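Local atomic coordinates of vibralactone Cyclase (Boreostereum vibrans, PDB entry 6KD0), a protein that probably catalyses the cyclization that forms the fused bicyclic beta-lactone of vibralactone, using an alpha/beta hydrolase fold. Residues 96-101 and 336-341. Residues are numbered along the deposited sequence; the frame is centred on the assembly and turned at random.
Sequences PLLYWV and WLFSKT
The phenyl ring of F338 reaches from the last part of helix 321-338 to the start of strand 97-101 and meets P96, L97 and L98 with its outer atoms. CE1 of F338 lies 3.5 Å from CB of P96, which approaches the ring obliquely. CZ of F338 comes within 3.8 Å of CB of L98, this time at the ring edge and near its plane. Between these two apolar touches the backbone of L97 meets the same edge, its O 3.6 Å from CE1 of F338, while CB of L97 points away from the helix. F338 owes this reach to its first torsion: CG stands anti to its own carbonyl carbon (chi1 -80°), which carries the ring toward the strand. A serine in place of F338 would probably leave CB of P96 and CB of L98 without their apolar partner and open a gap between helix and strand. F338 to T341 form a type I beta turn, with T341 N bonded to F338 O at 3.1 Å. K340 lays its CE over one face of the W336 indole and forms a salt bridge with E300. In the alpha/beta hydrolase fold, this contact seats the end of the last helix against the central sheet: F338 also touches V127 and V172, L337 rests on V172, and strand 97-101 runs parallel between strands 128-132 and 171-176.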
ATOM      1  N   PRO A  96      15.531   5.328  11.083  1.00 22.30           N
ATOM      2  CA  PRO A  96      15.183   4.372  10.024  1.00 22.52           C
ATOM      3  C   PRO A  96      14.286   5.024   8.983  1.00 23.15           C
ATOM      4  O   PRO A  96      13.733   6.114   9.190  1.00 21.65           O
ATOM      5  CB  PRO A  96      14.458   3.243  10.763  1.00 19.59           C
ATOM      6  CG  PRO A  96      14.822   3.430  12.237  1.00 24.00           C
ATOM      7  CD  PRO A  96      15.064   4.892  12.415  1.00 23.14           C
ATOM      8  N   LEU A  97      14.145   4.332   7.847  1.00 21.32           N
ATOM      9  CA  LEU A  97      13.552   4.885   6.630  1.00 19.04           C
ATOM     10  C   LEU A  97      12.301   4.091   6.272  1.00 17.52           C
ATOM     11  O   LEU A  97      12.380   2.876   6.077  1.00 21.96           O
ATOM     12  CB  LEU A  97      14.559   4.805   5.475  1.00 19.78           C
ATOM     13  CG  LEU A  97      14.606   5.877   4.386  1.00 24.82           C
ATOM     14  CD1 LEU A  97      15.101   5.315   3.050  1.00 25.42           C
ATOM     15  CD2 LEU A  97      13.303   6.592   4.226  1.00 22.47           C
ATOM     16  N   LEU A  98      11.160   4.769   6.179  1.00 18.52           N
ATOM     17  CA  LEU A  98       9.911   4.169   5.724  1.00 19.34           C
ATOM     18  C   LEU A  98       9.511   4.793   4.391  1.00 19.34           C
ATOM     19  O   LEU A  98       9.347   6.013   4.304  1.00 18.86           O
ATOM     20  CB  LEU A  98       8.795   4.386   6.748  1.00 22.53           C
ATOM     21  CG  LEU A  98       7.394   3.962   6.292  1.00 20.17           C
ATOM     22  CD1 LEU A  98       7.272   2.441   6.197  1.00 18.33           C
ATOM     23  CD2 LEU A  98       6.328   4.538   7.222  1.00 21.69           C
ATOM     24  N   TYR A  99       9.333   3.969   3.363  1.00 17.68           N
ATOM     25  CA  TYR A  99       8.964   4.453   2.030  1.00 17.48           C
ATOM     26  C   TYR A  99       7.540   3.982   1.752  1.00 18.81           C
ATOM     27  O   TYR A  99       7.300   2.776   1.657  1.00 18.29           O
ATOM     28  CB  TYR A  99       9.945   3.928   0.986  1.00 15.69           C
ATOM     29  CG  TYR A  99       9.717   4.437  -0.411  1.00 19.14           C
ATOM     30  CD1 TYR A  99      10.249   5.663  -0.799  1.00 17.66           C
ATOM     31  CD2 TYR A  99       9.027   3.678  -1.352  1.00 15.84           C
ATOM     32  CE1 TYR A  99      10.076   6.154  -2.069  1.00 17.96           C
ATOM     33  CE2 TYR A  99       8.838   4.168  -2.645  1.00 19.15           C
ATOM     34  CZ  TYR A  99       9.383   5.408  -2.990  1.00 16.25           C
ATOM     35  OH  TYR A  99       9.242   5.915  -4.258  1.00 17.13           O
ATOM     36  N   TRP A 100       6.608   4.925   1.627  1.00 15.89           N
ATOM     37  CA  TRP A 100       5.176   4.643   1.612  1.00 21.94           C
ATOM     38  C   TRP A 100       4.598   4.917   0.230  1.00 17.27           C
ATOM     39  O   TRP A 100       4.848   5.984  -0.354  1.00 19.14           O
ATOM     40  CB  TRP A 100       4.454   5.485   2.678  1.00 20.31           C
ATOM     41  CG  TRP A 100       2.983   5.371   2.557  1.00 18.81           C
ATOM     42  CD1 TRP A 100       2.162   6.132   1.759  1.00 19.00           C
ATOM     43  CD2 TRP A 100       2.143   4.391   3.181  1.00 22.28           C
ATOM     44  NE1 TRP A 100       0.863   5.698   1.878  1.00 20.88           N
ATOM     45  CE2 TRP A 100       0.822   4.639   2.748  1.00 20.25           C
ATOM     46  CE3 TRP A 100       2.373   3.348   4.087  1.00 22.89           C
ATOM     47  CZ2 TRP A 100      -0.263   3.875   3.183  1.00 22.51           C
ATOM     48  CZ3 TRP A 100       1.289   2.584   4.511  1.00 24.43           C
ATOM     49  CH2 TRP A 100      -0.010   2.855   4.054  1.00 21.69           C
ATOM     50  N   VAL A 101       3.819   3.962  -0.292  1.00 14.46           N
ATOM     51  CA  VAL A 101       3.212   4.066  -1.620  1.00 16.90           C
ATOM     52  C   VAL A 101       1.693   4.097  -1.477  1.00 15.80           C
ATOM     53  O   VAL A 101       1.059   3.085  -1.120  1.00 14.96           O
ATOM     54  CB  VAL A 101       3.641   2.919  -2.538  1.00 14.81           C
ATOM     55  CG1 VAL A 101       3.286   3.261  -3.998  1.00 14.30           C
ATOM     56  CG2 VAL A 101       5.120   2.654  -2.368  1.00 18.71           C
ATOM     57  N   TRP A 336       7.059  -4.121  14.019  1.00 24.65           N
ATOM     58  CA  TRP A 336       7.659  -5.445  13.901  1.00 20.20           C
ATOM     59  C   TRP A 336       8.774  -5.435  12.870  1.00 28.16           C
ATOM     60  O   TRP A 336       9.900  -5.866  13.147  1.00 28.37           O
ATOM     61  CB  TRP A 336       6.593  -6.478  13.537  1.00 27.43           C
ATOM     62  CG  TRP A 336       7.158  -7.824  13.195  1.00 28.38           C
ATOM     63  CD1 TRP A 336       7.913  -8.634  14.002  1.00 32.44           C
ATOM     64  CD2 TRP A 336       7.030  -8.510  11.943  1.00 27.61           C
ATOM     65  NE1 TRP A 336       8.250  -9.790  13.330  1.00 32.33           N
ATOM     66  CE2 TRP A 336       7.724  -9.738  12.065  1.00 35.84           C
ATOM     67  CE3 TRP A 336       6.388  -8.209  10.739  1.00 27.54           C
ATOM     68  CZ2 TRP A 336       7.798 -10.663  11.019  1.00 30.38           C
ATOM     69  CZ3 TRP A 336       6.466  -9.119   9.697  1.00 25.96           C
ATOM     70  CH2 TRP A 336       7.164 -10.340   9.850  1.00 32.19           C
ATOM     71  N   LEU A 337       8.490  -4.898  11.683  1.00 21.77           N
ATOM     72  CA  LEU A 337       9.505  -4.864  10.635  1.00 25.91           C
ATOM     73  C   LEU A 337      10.727  -4.046  11.053  1.00 25.46           C
ATOM     74  O   LEU A 337      11.870  -4.457  10.822  1.00 26.74           O
ATOM     75  CB  LEU A 337       8.894  -4.317   9.349  1.00 21.09           C
ATOM     76  CG  LEU A 337       7.798  -5.206   8.766  1.00 25.45           C
ATOM     77  CD1 LEU A 337       7.062  -4.486   7.613  1.00 19.42           C
ATOM     78  CD2 LEU A 337       8.377  -6.536   8.293  1.00 23.22           C
ATOM     79  N   PHE A 338      10.510  -2.885  11.662  1.00 24.06           N
ATOM     80  CA  PHE A 338      11.635  -2.071  12.102  1.00 24.08           C
ATOM     81  C   PHE A 338      12.384  -2.715  13.267  1.00 29.13           C
ATOM     82  O   PHE A 338      13.565  -2.410  13.469  1.00 31.46           O
ATOM     83  CB  PHE A 338      11.159  -0.669  12.467  1.00 23.94           C
ATOM     84  CG  PHE A 338      10.947   0.240  11.273  1.00 22.75           C
ATOM     85  CD1 PHE A 338      12.002   0.575  10.434  1.00 22.78           C
ATOM     86  CD2 PHE A 338       9.693   0.760  11.000  1.00 24.46           C
ATOM     87  CE1 PHE A 338      11.812   1.413   9.352  1.00 22.20           C
ATOM     88  CE2 PHE A 338       9.491   1.600   9.909  1.00 21.39           C
ATOM     89  CZ  PHE A 338      10.548   1.924   9.085  1.00 22.76           C
ATOM     90  N   SER A 339      11.741  -3.615  14.020  1.00 27.60           N
ATOM     91  CA  SER A 339      12.422  -4.291  15.121  1.00 28.56           C
ATOM     92  C   SER A 339      13.487  -5.264  14.644  1.00 30.13           C
ATOM     93  O   SER A 339      14.254  -5.764  15.471  1.00 31.36           O
ATOM     94  CB  SER A 339      11.425  -5.040  16.007  1.00 30.18           C
ATOM     95  OG  SER A 339      11.009  -6.238  15.368  1.00 27.72           O
ATOM     96  N   LYS A 340      13.556  -5.540  13.342  1.00 29.84           N
ATOM     97  CA  LYS A 340      14.593  -6.404  12.807  1.00 32.18           C
ATOM     98  C   LYS A 340      15.920  -5.679  12.615  1.00 33.81           C
ATOM     99  O   LYS A 340      16.931  -6.333  12.346  1.00 36.05           O
ATOM    100  CB  LYS A 340      14.102  -7.025  11.504  1.00 34.06           C
ATOM    101  CG  LYS A 340      12.821  -7.801  11.735  1.00 39.23           C
ATOM    102  CD  LYS A 340      12.506  -8.786  10.632  1.00 45.20           C
ATOM    103  CE  LYS A 340      11.443  -9.783  11.088  1.00 45.94           C
ATOM    104  NZ  LYS A 340      11.894 -10.591  12.258  1.00 47.83           N
ATOM    105  N   THR A 341      15.940  -4.354  12.764  1.00 29.69           N
ATOM    106  CA  THR A 341      17.177  -3.573  12.861  1.00 27.72           C
ATOM    107  C   THR A 341      17.003  -2.564  13.989  1.00 34.39           C
ATOM    108  O   THR A 341      16.972  -1.346  13.763  1.00 31.77           O
ATOM    109  CB  THR A 341      17.508  -2.871  11.539  1.00 29.61           C
ATOM    110  OG1 THR A 341      16.348  -2.181  11.062  1.00 33.01           O
ATOM    111  CG2 THR A 341      17.967  -3.864  10.491  1.00 32.11           C
TER